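Local coordinates for probable secreted solute-binding lipoprotein (Streptomyces coelicolor, PDB 3I3V), which probably binds a solute outside the cell and hands it to a membrane transporter, as extracellular solute-binding proteins generally do, at residues T14-T19 against V67-L72; R98-P103 against Y311-V316; T173-L178 against L356-V361; G198-R203 against A388-A393; H214-G219 against F377-S382. One frame throughout, in Å; residues are numbered along the deposited sequence.

Contact 1: T14-T19 against V67-L72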
# COMPACT_ATOMS: atom_id res chain seq x y z
N THR C 14 22.44 -7.23 -50.37
CA THR C 14 23.50 -7.91 -49.62
C THR C 14 24.56 -8.64 -50.42
O THR C 14 24.29 -9.15 -51.50
CB THR C 14 22.91 -9.01 -48.74
OG1 THR C 14 21.63 -8.60 -48.26
CG2 THR C 14 23.82 -9.34 -47.59
N GLN C 15 25.74 -8.76 -49.82
CA GLN C 15 26.85 -9.50 -50.42
C GLN C 15 26.76 -10.94 -49.95
O GLN C 15 27.47 -11.81 -50.45
CB GLN C 15 28.19 -8.92 -49.98
CG GLN C 15 28.52 -7.60 -50.63
CD GLN C 15 29.90 -7.12 -50.27
OE1 GLN C 15 30.27 -7.09 -49.09
NE2 GLN C 15 30.68 -6.73 -51.28
N LEU C 16 25.88 -11.19 -48.98
CA LEU C 16 25.67 -12.52 -48.41
C LEU C 16 24.50 -13.20 -49.11
O LEU C 16 23.54 -12.54 -49.50
CB LEU C 16 25.34 -12.43 -46.92
CG LEU C 16 26.37 -11.84 -45.96
CD1 LEU C 16 25.86 -12.01 -44.53
CD2 LEU C 16 27.71 -12.53 -46.14
N GLY C 17 24.57 -14.52 -49.23
CA GLY C 17 23.48 -15.24 -49.87
C GLY C 17 23.92 -16.42 -50.73
O GLY C 17 23.13 -17.31 -51.02
N THR C 18 25.19 -16.42 -51.14
CA THR C 18 25.72 -17.51 -51.95
C THR C 18 27.07 -17.99 -51.44
O THR C 18 27.13 -18.77 -50.49
CB THR C 18 25.84 -17.10 -53.43
OG1 THR C 18 26.51 -15.84 -53.54
CG2 THR C 18 24.45 -17.01 -54.06
N THR C 19 28.15 -17.52 -52.05
CA THR C 19 29.50 -17.94 -51.69
C THR C 19 30.15 -17.18 -50.53
O THR C 19 31.06 -17.70 -49.88
CB THR C 19 30.46 -17.85 -52.90
OG1 THR C 19 30.55 -16.48 -53.33
CG2 THR C 19 29.95 -18.71 -54.05
N VAL C 67 17.96 -1.53 -47.10
CA VAL C 67 19.09 -1.84 -46.23
C VAL C 67 20.19 -2.46 -47.08
O VAL C 67 19.92 -3.28 -47.97
CB VAL C 67 18.70 -2.86 -45.14
CG1 VAL C 67 19.92 -3.26 -44.34
CG2 VAL C 67 17.64 -2.27 -44.22
N VAL C 68 21.42 -2.07 -46.80
CA VAL C 68 22.56 -2.59 -47.55
C VAL C 68 23.50 -3.34 -46.63
O VAL C 68 23.70 -2.97 -45.48
CB VAL C 68 23.34 -1.45 -48.24
CG1 VAL C 68 24.39 -2.03 -49.17
CG2 VAL C 68 22.38 -0.53 -49.00
N MSE C 69 24.08 -4.43 -47.12
CA MSE C 69 25.02 -5.19 -46.32
C MSE C 69 26.34 -5.29 -47.04
O MSE C 69 26.53 -6.18 -47.87
CB MSE C 69 24.46 -6.57 -46.01
CG MSE C 69 23.17 -6.55 -45.19
SE MSE C 69 22.50 -8.34 -44.78
CE MSE C 69 23.94 -8.90 -43.62
N VAL C 70 27.25 -4.38 -46.72
CA VAL C 70 28.58 -4.33 -47.34
C VAL C 70 29.64 -3.98 -46.31
O VAL C 70 29.33 -3.49 -45.22
CB VAL C 70 28.69 -3.25 -48.45
CG1 VAL C 70 28.56 -3.88 -49.80
CG2 VAL C 70 27.63 -2.16 -48.24
N ASN C 71 30.90 -4.20 -46.68
CA ASN C 71 31.99 -3.88 -45.79
C ASN C 71 32.39 -2.43 -46.02
O ASN C 71 31.80 -1.73 -46.84
CB ASN C 71 33.18 -4.81 -46.04
CG ASN C 71 33.71 -4.73 -47.47
OD1 ASN C 71 34.93 -4.78 -47.70
ND2 ASN C 71 32.81 -4.62 -48.43
N LEU C 72 33.41 -1.99 -45.28
CA LEU C 72 33.89 -0.63 -45.39
C LEU C 72 35.17 -0.59 -46.19
O LEU C 72 36.21 -1.08 -45.75
CB LEU C 72 34.15 -0.04 -44.00
CG LEU C 72 34.54 1.44 -44.04
CD1 LEU C 72 33.34 2.26 -44.51
CD2 LEU C 72 35.01 1.92 -42.67
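In Gln15, CG stands anti to the carbonyl carbon (chi1 -74°) and the chain beyond it runs extended, carrying the amide over to the end of strand 67-70. Met69, here a selenomethionine, places its CG likewise but bends later, at chi3 (66°). Thr14 and Met69 form a parallel beta bridge, so their side chains lie alongside each other on the same face of the sheet. Thr14 CG2, anti to its backbone N, sits only 3.3 Å from Met69 CB, a tight carbon contact, and touches SE as well. Leu16 CD1 meets Met69 CE at 3.8 Å, the two chains crossing at about a right angle, and Tyr26 of helix 23-36 packs on all three residues. The backbone link is weak: Gln15 N reaches Met69 O at 3.3 Å with a bent angle of 142°. Gln15 CD then crosses Val70 CG1 at 3.5 Å, while NE2 is bonded to the carbonyl O of Gly48. An alanine at Gln15 would remove the amide, and would probably loosen the packing on Val70 and cost Gly48 O this donor. Strands 9-14 and 67-70 are the two central ones of a four-stranded sheet ordered 41-46, 9-14, 67-70 and antiparallel 289-292, with a helix following strand 9-14, the alpha/beta build of a lobe in the periplasmic-binding-protein fold.

Contact 2: R98-P103 against Y311-V316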
# COMPACT_ATOMS: atom_id res chain seq x y z
N ARG C 98 23.58 0.74 -29.32
CA ARG C 98 25.01 0.95 -29.08
C ARG C 98 25.18 0.37 -27.68
O ARG C 98 24.29 0.49 -26.85
CB ARG C 98 25.37 2.44 -29.12
CG ARG C 98 24.67 3.32 -28.10
CD ARG C 98 25.63 3.74 -26.99
NE ARG C 98 26.89 4.27 -27.50
CZ ARG C 98 27.00 5.28 -28.36
NH1 ARG C 98 25.91 5.89 -28.82
NH2 ARG C 98 28.19 5.69 -28.77
N GLY C 99 26.31 -0.25 -27.42
CA GLY C 99 26.48 -0.87 -26.12
C GLY C 99 26.44 -2.36 -26.41
O GLY C 99 26.94 -3.18 -25.64
N ARG C 100 25.81 -2.69 -27.53
CA ARG C 100 25.74 -4.06 -28.01
C ARG C 100 26.94 -4.19 -28.95
O ARG C 100 27.32 -5.29 -29.35
CB ARG C 100 24.45 -4.30 -28.81
CG ARG C 100 23.21 -4.54 -27.97
CD ARG C 100 23.26 -5.91 -27.31
NE ARG C 100 23.15 -6.99 -28.29
CZ ARG C 100 24.03 -7.98 -28.42
NH1 ARG C 100 25.10 -8.05 -27.63
NH2 ARG C 100 23.84 -8.91 -29.34
N VAL C 101 27.54 -3.05 -29.28
CA VAL C 101 28.69 -2.96 -30.18
C VAL C 101 30.04 -2.81 -29.46
O VAL C 101 30.16 -2.02 -28.52
CB VAL C 101 28.54 -1.74 -31.13
CG1 VAL C 101 29.65 -1.75 -32.16
CG2 VAL C 101 27.17 -1.74 -31.78
N LEU C 102 31.04 -3.55 -29.89
CA LEU C 102 32.37 -3.46 -29.29
C LEU C 102 32.85 -2.02 -29.45
O LEU C 102 32.84 -1.49 -30.56
CB LEU C 102 33.32 -4.43 -30.00
CG LEU C 102 33.61 -5.81 -29.39
CD1 LEU C 102 32.55 -6.20 -28.40
CD2 LEU C 102 33.71 -6.81 -30.52
N PRO C 103 33.29 -1.36 -28.36
CA PRO C 103 33.76 0.03 -28.44
C PRO C 103 34.66 0.33 -29.63
O PRO C 103 34.46 1.31 -30.33
CB PRO C 103 34.46 0.22 -27.10
CG PRO C 103 33.63 -0.60 -26.18
CD PRO C 103 33.45 -1.88 -26.99
N TYR C 311 20.59 -8.05 -34.38
CA TYR C 311 21.37 -7.68 -33.20
C TYR C 311 20.98 -8.47 -31.95
O TYR C 311 21.60 -8.31 -30.89
CB TYR C 311 21.24 -6.18 -32.90
CG TYR C 311 22.36 -5.33 -33.47
CD1 TYR C 311 22.93 -4.30 -32.71
CD2 TYR C 311 22.86 -5.55 -34.75
CE1 TYR C 311 23.97 -3.54 -33.21
CE2 TYR C 311 23.91 -4.78 -35.25
CZ TYR C 311 24.45 -3.78 -34.48
OH TYR C 311 25.50 -3.02 -34.97
N ARG C 312 19.97 -9.32 -32.05
CA ARG C 312 19.54 -10.11 -30.89
C ARG C 312 20.60 -11.16 -30.57
O ARG C 312 21.10 -11.85 -31.47
CB ARG C 312 18.19 -10.78 -31.17
CG ARG C 312 17.30 -10.93 -29.94
CD ARG C 312 15.87 -11.22 -30.34
NE ARG C 312 15.74 -12.56 -30.90
CZ ARG C 312 14.81 -12.91 -31.77
NH1 ARG C 312 13.92 -12.02 -32.18
NH2 ARG C 312 14.77 -14.16 -32.23
N PRO C 313 20.96 -11.32 -29.29
CA PRO C 313 21.96 -12.29 -28.87
C PRO C 313 21.88 -13.69 -29.46
O PRO C 313 22.91 -14.26 -29.84
CB PRO C 313 21.82 -12.28 -27.35
CG PRO C 313 21.52 -10.84 -27.08
CD PRO C 313 20.45 -10.57 -28.12
N ASP C 314 20.69 -14.27 -29.54
CA ASP C 314 20.56 -15.62 -30.09
C ASP C 314 20.91 -15.69 -31.57
O ASP C 314 21.42 -16.71 -32.05
CB ASP C 314 19.14 -16.16 -29.90
CG ASP C 314 18.09 -15.30 -30.57
OD1 ASP C 314 17.14 -15.88 -31.15
OD2 ASP C 314 18.22 -14.07 -30.51
N VAL C 315 20.63 -14.60 -32.29
CA VAL C 315 20.92 -14.55 -33.72
C VAL C 315 22.42 -14.37 -33.91
O VAL C 315 23.02 -14.97 -34.79
CB VAL C 315 20.18 -13.38 -34.39
CG1 VAL C 315 20.48 -13.36 -35.87
CG2 VAL C 315 18.67 -13.51 -34.17
N VAL C 316 23.01 -13.53 -33.07
CA VAL C 316 24.44 -13.28 -33.12
C VAL C 316 25.20 -14.58 -32.85
O VAL C 316 26.13 -14.92 -33.58
CB VAL C 316 24.83 -12.23 -32.08
CG1 VAL C 316 26.32 -12.09 -32.02
CG2 VAL C 316 24.17 -10.90 -32.44
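The start of helix 313-323 is met here by an arginine from the loop that joins helices 89-93 and 103-108. Arg100, bent at chi2 and chi3, turns its guanidinium onto the carbonyl O of Tyr311, just ahead of the N-cap residue Arg312. Arg100 NH2 makes the good bond to Tyr311 O, 2.8 Å at 164°, and NE adds a weak one at 3.3 Å. The oxygen lies almost in the guanidinium plane, yet NH2 stands above the carbonyl plane rather than on a lone pair. Pro313 CG lies over one face of the same group, offset toward its rim, and Val316 CG2 comes tip to tip with NH2 at 3.7 Å. The remaining nitrogen, NH1, is held by the carbonyl O of Arg330, so the loop is tied both to the helix start and to the chain beyond that helix, within one lobe of the solute-binding fold. Deeper in, Val101 CG2 crosses the Tyr311 ring obliquely at 3.9 Å from CE1, while Tyr311 OH bonds to Pro120 O. On the side turned from the loop, Arg312 grips Asp314 side-on, each carboxylate oxygen using its syn lone pair, NE to OD2 at 2.9 Å and NH2 to OD1 at 3.1 Å. Its NH2 has a second partner in Glu36, and Arg312 of the second subunit brings a like charge close to NH1.

Contact 3: T173-L178 against L356-V361; sequences TGQKLL and LPDVYV
Helix 172-182 packs here against the loop that leads from strand 352-354 into helix 363-377, a helix-to-loop contact inside one lobe of the two-lobed binding-protein fold. The ionic part rests on Lys176. Its NZ forms a salt bridge with Asp358 OD1 at 3.2 Å, coming in on the syn lone pair, and the two side chains cross at about a right angle. NZ also bonds to OE1 of the preceding residue, Gln175, at 3.2 Å and on a lone pair in the carbonyl plane. One ammonium is thus gripped from the helix and from the loop, and it draws the two acceptor oxygens to within 4.2 Å of each other, Gln175 OE1 from Asp358 OD1. Burial alone would disfavour a charged amine; the carboxylate and the Gln175 carbonyl probably offset this. In Lys176, chi1 at -120° is close to eclipsed, which suggests some strain, and bends at chi2 and chi3 fold the chain over so that NZ reaches the loop. The backbone of that loop is held from within, Pro357 O accepting from both Tyr360 N and Val361 N. The apolar part uses the middle of the same lysine. Leu356 and Lys176 both touch Ile282 of strand 280-284, and Pro357 stands farther off, facing the helix. Leu356, with CG anti to its backbone N, crosses the lysine obliquely and presses CD1 against Lys176 CG and CD, 3.5 Å from each, tighter than usual carbon packing.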
# COMPACT_ATOMS: atom_id res chain seq x y z
N THR C 173 48.66 -12.00 -48.01
CA THR C 173 49.06 -12.58 -46.72
C THR C 173 50.38 -11.97 -46.29
O THR C 173 50.51 -11.47 -45.18
CB THR C 173 49.17 -14.13 -46.80
OG1 THR C 173 50.05 -14.51 -47.87
CG2 THR C 173 47.80 -14.75 -47.06
N GLY C 174 51.35 -11.98 -47.21
CA GLY C 174 52.64 -11.40 -46.91
C GLY C 174 52.54 -9.91 -46.62
O GLY C 174 53.17 -9.41 -45.68
N GLN C 175 51.72 -9.19 -47.40
CA GLN C 175 51.57 -7.75 -47.21
C GLN C 175 50.94 -7.40 -45.86
O GLN C 175 51.31 -6.40 -45.25
CB GLN C 175 50.78 -7.13 -48.38
CG GLN C 175 49.33 -6.75 -48.12
CD GLN C 175 49.15 -5.32 -47.62
OE1 GLN C 175 48.03 -4.87 -47.37
NE2 GLN C 175 50.25 -4.59 -47.49
N LYS C 176 50.02 -8.24 -45.37
CA LYS C 176 49.39 -8.00 -44.07
C LYS C 176 50.32 -8.38 -42.89
O LYS C 176 50.33 -7.69 -41.86
CB LYS C 176 48.09 -8.79 -43.96
CG LYS C 176 46.85 -7.94 -43.73
CD LYS C 176 46.49 -7.08 -44.94
CE LYS C 176 45.95 -7.93 -46.07
NZ LYS C 176 45.72 -7.15 -47.32
N LEU C 177 51.09 -9.46 -43.04
CA LEU C 177 51.99 -9.90 -41.97
C LEU C 177 53.14 -8.91 -41.80
O LEU C 177 53.54 -8.62 -40.67
CB LEU C 177 52.57 -11.29 -42.28
CG LEU C 177 52.80 -12.26 -41.10
CD1 LEU C 177 54.02 -13.11 -41.39
CD2 LEU C 177 52.99 -11.52 -39.79
N LEU C 178 53.66 -8.40 -42.91
CA LEU C 178 54.76 -7.42 -42.88
C LEU C 178 54.28 -6.16 -42.16
O LEU C 178 55.01 -5.58 -41.35
CB LEU C 178 55.18 -7.03 -44.30
CG LEU C 178 56.57 -6.42 -44.58
CD1 LEU C 178 56.39 -5.29 -45.57
CD2 LEU C 178 57.26 -5.91 -43.32
N LEU C 356 44.49 -3.45 -39.36
CA LEU C 356 44.41 -4.01 -40.70
C LEU C 356 44.47 -2.78 -41.62
O LEU C 356 43.53 -2.00 -41.68
CB LEU C 356 43.09 -4.75 -40.91
CG LEU C 356 42.91 -5.20 -42.37
CD1 LEU C 356 44.01 -6.17 -42.72
CD2 LEU C 356 41.55 -5.86 -42.57
N PRO C 357 45.57 -2.61 -42.37
CA PRO C 357 45.78 -1.48 -43.28
C PRO C 357 44.75 -1.22 -44.38
O PRO C 357 44.52 -0.08 -44.75
CB PRO C 357 47.17 -1.77 -43.86
CG PRO C 357 47.83 -2.61 -42.80
CD PRO C 357 46.72 -3.53 -42.41
N ASP C 358 44.14 -2.28 -44.89
CA ASP C 358 43.18 -2.21 -45.99
C ASP C 358 42.35 -0.94 -46.18
O ASP C 358 42.43 -0.29 -47.22
CB ASP C 358 42.25 -3.41 -45.92
CG ASP C 358 42.98 -4.71 -46.17
OD1 ASP C 358 44.16 -4.79 -45.78
OD2 ASP C 358 42.38 -5.64 -46.74
N VAL C 359 41.56 -0.59 -45.18
CA VAL C 359 40.70 0.58 -45.26
C VAL C 359 41.44 1.89 -45.50
O VAL C 359 40.91 2.80 -46.12
CB VAL C 359 39.87 0.77 -43.96
CG1 VAL C 359 38.49 1.32 -44.31
CG2 VAL C 359 39.77 -0.55 -43.21
N TYR C 360 42.67 1.98 -45.00
CA TYR C 360 43.46 3.21 -45.11
C TYR C 360 44.41 3.34 -46.29
O TYR C 360 44.85 4.44 -46.62
CB TYR C 360 44.25 3.43 -43.82
CG TYR C 360 43.45 3.13 -42.57
CD1 TYR C 360 43.42 1.84 -42.04
CD2 TYR C 360 42.71 4.12 -41.93
CE1 TYR C 360 42.66 1.54 -40.91
CE2 TYR C 360 41.95 3.84 -40.79
CZ TYR C 360 41.93 2.54 -40.29
OH TYR C 360 41.17 2.26 -39.16
N VAL C 361 44.72 2.22 -46.94
CA VAL C 361 45.63 2.25 -48.07
C VAL C 361 44.91 2.73 -49.34
O VAL C 361 43.95 2.10 -49.78
CB VAL C 361 46.21 0.84 -48.35
CG1 VAL C 361 47.09 0.88 -49.59
CG2 VAL C 361 47.03 0.35 -47.14

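Contact 4: G198-R203 against A388-A393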
# COMPACT_ATOMS: atom_id res chain seq x y z
N GLY C 198 51.84 6.74 -46.57
CA GLY C 198 52.98 6.03 -47.11
C GLY C 198 54.28 6.59 -46.56
O GLY C 198 55.30 6.61 -47.24
N ASP C 199 54.23 7.05 -45.31
CA ASP C 199 55.40 7.63 -44.65
C ASP C 199 56.04 6.63 -43.70
O ASP C 199 55.74 6.58 -42.50
CB ASP C 199 54.97 8.89 -43.89
CG ASP C 199 56.12 9.56 -43.16
OD1 ASP C 199 57.26 9.54 -43.68
OD2 ASP C 199 55.87 10.12 -42.08
N PHE C 200 56.95 5.82 -44.24
CA PHE C 200 57.63 4.80 -43.46
C PHE C 200 58.91 5.32 -42.80
O PHE C 200 59.77 4.54 -42.37
CB PHE C 200 57.93 3.60 -44.36
CG PHE C 200 56.70 2.86 -44.80
CD1 PHE C 200 56.17 1.83 -44.02
CD2 PHE C 200 56.01 3.25 -45.95
CE1 PHE C 200 54.98 1.21 -44.38
CE2 PHE C 200 54.83 2.64 -46.31
CZ PHE C 200 54.31 1.61 -45.52
N GLY C 201 59.02 6.64 -42.71
CA GLY C 201 60.19 7.25 -42.11
C GLY C 201 60.02 7.53 -40.63
O GLY C 201 61.01 7.69 -39.92
N VAL C 202 58.78 7.60 -40.16
CA VAL C 202 58.52 7.84 -38.74
C VAL C 202 59.27 6.76 -37.96
O VAL C 202 59.28 5.60 -38.35
CB VAL C 202 57.01 7.78 -38.42
CG1 VAL C 202 56.29 8.91 -39.15
CG2 VAL C 202 56.43 6.44 -38.84
N ARG C 203 59.90 7.17 -36.86
CA ARG C 203 60.69 6.27 -36.04
C ARG C 203 60.09 4.89 -35.78
O ARG C 203 60.80 3.89 -35.76
CB ARG C 203 61.05 6.95 -34.71
CG ARG C 203 62.13 8.04 -34.84
CD ARG C 203 61.80 9.08 -35.92
NE ARG C 203 60.45 9.62 -35.75
CZ ARG C 203 59.86 10.48 -36.59
NH1 ARG C 203 60.50 10.90 -37.68
NH2 ARG C 203 58.62 10.89 -36.34
N ALA C 388 62.24 2.12 -48.95
CA ALA C 388 62.12 2.79 -50.24
C ALA C 388 61.08 2.10 -51.13
O ALA C 388 60.27 2.75 -51.80
CB ALA C 388 63.49 2.82 -50.95
N ALA C 389 61.08 0.77 -51.11
CA ALA C 389 60.13 0.00 -51.90
C ALA C 389 58.71 0.23 -51.40
O ALA C 389 57.77 0.37 -52.19
CB ALA C 389 60.49 -1.49 -51.85
N LEU C 390 58.54 0.27 -50.09
CA LEU C 390 57.22 0.48 -49.50
C LEU C 390 56.72 1.87 -49.90
O LEU C 390 55.62 2.01 -50.44
CB LEU C 390 57.31 0.35 -47.98
CG LEU C 390 56.79 -0.92 -47.26
CD1 LEU C 390 56.77 -2.12 -48.18
CD2 LEU C 390 57.66 -1.18 -46.04
N GLU C 391 57.54 2.89 -49.65
CA GLU C 391 57.17 4.27 -49.96
C GLU C 391 56.89 4.51 -51.44
O GLU C 391 56.08 5.37 -51.79
CB GLU C 391 58.27 5.22 -49.48
CG GLU C 391 58.52 5.16 -47.98
CD GLU C 391 59.45 6.26 -47.50
OE1 GLU C 391 60.18 6.83 -48.34
OE2 GLU C 391 59.46 6.54 -46.28
N SER C 392 57.56 3.76 -52.31
CA SER C 392 57.36 3.90 -53.75
C SER C 392 56.02 3.34 -54.19
O SER C 392 55.55 3.62 -55.29
CB SER C 392 58.47 3.18 -54.52
OG SER C 392 59.41 4.11 -55.03
N ALA C 393 55.42 2.53 -53.33
CA ALA C 393 54.14 1.93 -53.64
C ALA C 393 53.09 3.03 -53.68
O ALA C 393 52.02 2.86 -54.26
CB ALA C 393 53.78 0.88 -52.59
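The loop between helices 188-197 and 203-217 lies against the last turns of helix 383-392, a loop-to-helix contact in one lobe of the solute-binding-protein fold. The tight part is Phe200, whose side chain crosses that of Leu390 at about a right angle. Leu390 CB sits over the ring face in a CH-pi contact, 3.8 Å from the centroid and 15° off the normal, and Leu390 CD2 lies 3.9 Å from Phe200 CD1. Phe200 also stacks edge-to-face with Tyr195, while Leu390 reaches Leu178 and Ile182 of helix 172-182. An alanine at Phe200 would remove the ring, and would probably leave Leu390 poorly packed and the loop less firmly held. Gly198, with positive phi (75°), turns the chain out of helix 188-197 and brings its O to 3.6 Å from Glu391 CG. The outer side is looser and polar. Glu391, its chain extended beyond CG, slides past the Phe200 edge, and its OE2 receives only a weak bond from Phe200 N at 3.3 Å. Asp199 OD1 stands 4.5 Å from Glu391 OE2, like charges that could raise the proton affinity of either group, though a long, weak ion pair with Arg387 would partly offset this for Glu391. Asp199 OD2 is bonded to His193 NE2. At the ring edge, close to its plane, Glu391 CG lies 3.8 Å from Phe200 CD2.

Contact 5: H214-G219 against F377-S382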
# COMPACT_ATOMS: atom_id res chain seq x y z
N HIS C 214 65.47 -8.18 -39.31
CA HIS C 214 66.25 -9.03 -38.42
C HIS C 214 65.63 -10.44 -38.47
O HIS C 214 66.31 -11.41 -38.80
CB HIS C 214 66.22 -8.45 -37.00
CG HIS C 214 67.12 -9.15 -36.02
ND1 HIS C 214 68.41 -9.53 -36.33
CD2 HIS C 214 66.92 -9.51 -34.73
CE1 HIS C 214 68.97 -10.09 -35.27
NE2 HIS C 214 68.09 -10.09 -34.29
N LEU C 215 64.34 -10.54 -38.17
CA LEU C 215 63.64 -11.82 -38.19
C LEU C 215 63.81 -12.56 -39.51
O LEU C 215 64.18 -13.73 -39.52
CB LEU C 215 62.14 -11.61 -37.91
CG LEU C 215 61.78 -11.14 -36.49
CD1 LEU C 215 60.29 -10.84 -36.40
CD2 LEU C 215 62.18 -12.19 -35.48
N ARG C 216 63.54 -11.88 -40.61
CA ARG C 216 63.66 -12.45 -41.95
C ARG C 216 65.08 -12.96 -42.27
O ARG C 216 65.25 -14.07 -42.80
CB ARG C 216 63.26 -11.39 -42.98
CG ARG C 216 63.53 -11.76 -44.43
CD ARG C 216 63.69 -10.50 -45.26
NE ARG C 216 64.85 -9.74 -44.80
CZ ARG C 216 65.19 -8.53 -45.24
NH1 ARG C 216 64.47 -7.92 -46.16
NH2 ARG C 216 66.27 -7.94 -44.75
N ASP C 217 66.09 -12.15 -41.98
CA ASP C 217 67.46 -12.54 -42.26
C ASP C 217 67.86 -13.72 -41.38
O ASP C 217 68.68 -14.54 -41.78
CB ASP C 217 68.41 -11.35 -42.04
CG ASP C 217 68.30 -10.30 -43.14
OD1 ASP C 217 68.97 -9.25 -43.05
OD2 ASP C 217 67.55 -10.53 -44.11
N ALA C 218 67.25 -13.81 -40.20
CA ALA C 218 67.56 -14.90 -39.28
C ALA C 218 66.90 -16.20 -39.72
O ALA C 218 67.07 -17.25 -39.08
CB ALA C 218 67.10 -14.54 -37.88
N GLY C 219 66.15 -16.14 -40.82
CA GLY C 219 65.48 -17.32 -41.34
C GLY C 219 64.18 -17.69 -40.64
O GLY C 219 63.86 -18.87 -40.53
N PHE C 377 60.57 -9.27 -48.52
CA PHE C 377 60.76 -10.58 -47.91
C PHE C 377 62.04 -11.29 -48.36
O PHE C 377 62.40 -12.33 -47.81
CB PHE C 377 59.56 -11.50 -48.17
CG PHE C 377 58.55 -11.51 -47.07
CD1 PHE C 377 57.48 -10.61 -47.07
CD2 PHE C 377 58.66 -12.42 -46.03
CE1 PHE C 377 56.54 -10.63 -46.04
CE2 PHE C 377 57.72 -12.44 -45.00
CZ PHE C 377 56.65 -11.55 -45.00
N THR C 378 62.71 -10.75 -49.37
CA THR C 378 63.94 -11.34 -49.90
C THR C 378 65.09 -11.08 -48.93
O THR C 378 65.46 -9.93 -48.70
CB THR C 378 64.29 -10.75 -51.27
OG1 THR C 378 63.14 -10.82 -52.12
CG2 THR C 378 65.43 -11.52 -51.91
N ARG C 379 65.66 -12.14 -48.37
CA ARG C 379 66.75 -12.02 -47.41
C ARG C 379 67.91 -11.17 -47.89
O ARG C 379 68.31 -11.22 -49.05
CB ARG C 379 67.26 -13.40 -47.02
CG ARG C 379 66.17 -14.32 -46.57
CD ARG C 379 66.70 -15.67 -46.18
NE ARG C 379 67.43 -15.65 -44.91
CZ ARG C 379 67.66 -16.73 -44.19
NH1 ARG C 379 67.22 -17.91 -44.61
NH2 ARG C 379 68.33 -16.65 -43.05
N GLY C 380 68.46 -10.38 -46.98
CA GLY C 380 69.58 -9.52 -47.31
C GLY C 380 69.17 -8.13 -47.74
O GLY C 380 70.00 -7.22 -47.74
N THR C 381 67.90 -7.95 -48.11
CA THR C 381 67.39 -6.66 -48.56
C THR C 381 67.39 -5.65 -47.43
O THR C 381 66.58 -5.72 -46.51
CB THR C 381 65.95 -6.78 -49.10
OG1 THR C 381 65.93 -7.73 -50.17
CG2 THR C 381 65.45 -5.44 -49.60
N SER C 382 68.31 -4.69 -47.51
CA SER C 382 68.47 -3.66 -46.50
C SER C 382 67.18 -2.98 -46.08
O SER C 382 66.25 -2.86 -46.87
CB SER C 382 69.44 -2.59 -46.99
OG SER C 382 69.00 -2.03 -48.22
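Arg216 spends all three guanidinium nitrogens. NH1 and NH2 close end-on around one acceptor, Thr381 O, at 3.1 and 2.8 Å, with NH1 on a lone pair in the carbonyl plane and NH2 above that plane. NH1 also bonds to Ser376 O, and NE and NH2 turn weakly to the carboxylate of Asp217, NE to OD2 at 2.9 Å. The chain gets there extended from a CG anti to the backbone N, bending at chi3. Asp217 OD2 is shared: besides the arginine it takes the backbone N of Gly380 at 3.0 Å, nearly straight at 172°, from above the carboxylate plane. Gly380 belongs to a type II turn, Thr378 to Thr381, and its positive phi (93°) suits glycine. Thr378 O accepts both from Thr381 N and from Thr381 OG1, the latter at 2.7 Å. So the turn between helices 363-377 and 383-392 docks on the C-terminal end of helix 203-217. Gly219, with positive phi, ends the helix in a Schellman motif; one of its two bonds is Gly219 N to Arg216 O. The carbonyls of a helix C-terminal end would probably favour a cation: Arg379 NH2 donates to Asp217 O at a very short 2.5 Å, from above the carbonyl plane. The Arg379 guanidinium lays one face over Gly219 CA. Gly219 O is held by Arg158 NE.

Contact 1 closes first; the first segments of contacts 2, 3, 4 and 5 follow, then their second segments in the order 2, 3, 5, 4, so contact 5 closes within contact 4 while the others cross. Contacts 1 and 2, centres about 18 Å apart, sit in the lobe of the four-stranded sheet. Contacts 3, 4 and 5 lie in the other, 14 to 19 Å apart between centres, with helix 363-377 running from contact 3 to contact 5 and helices 203-217 and 383-392 joining contacts 4 and 5. Leu72 O touches Val359 CG1 at 3.6 Å, linking contacts 1 and 3 probably where the two lobes meet, as expected of a protein that would hold its solute between them.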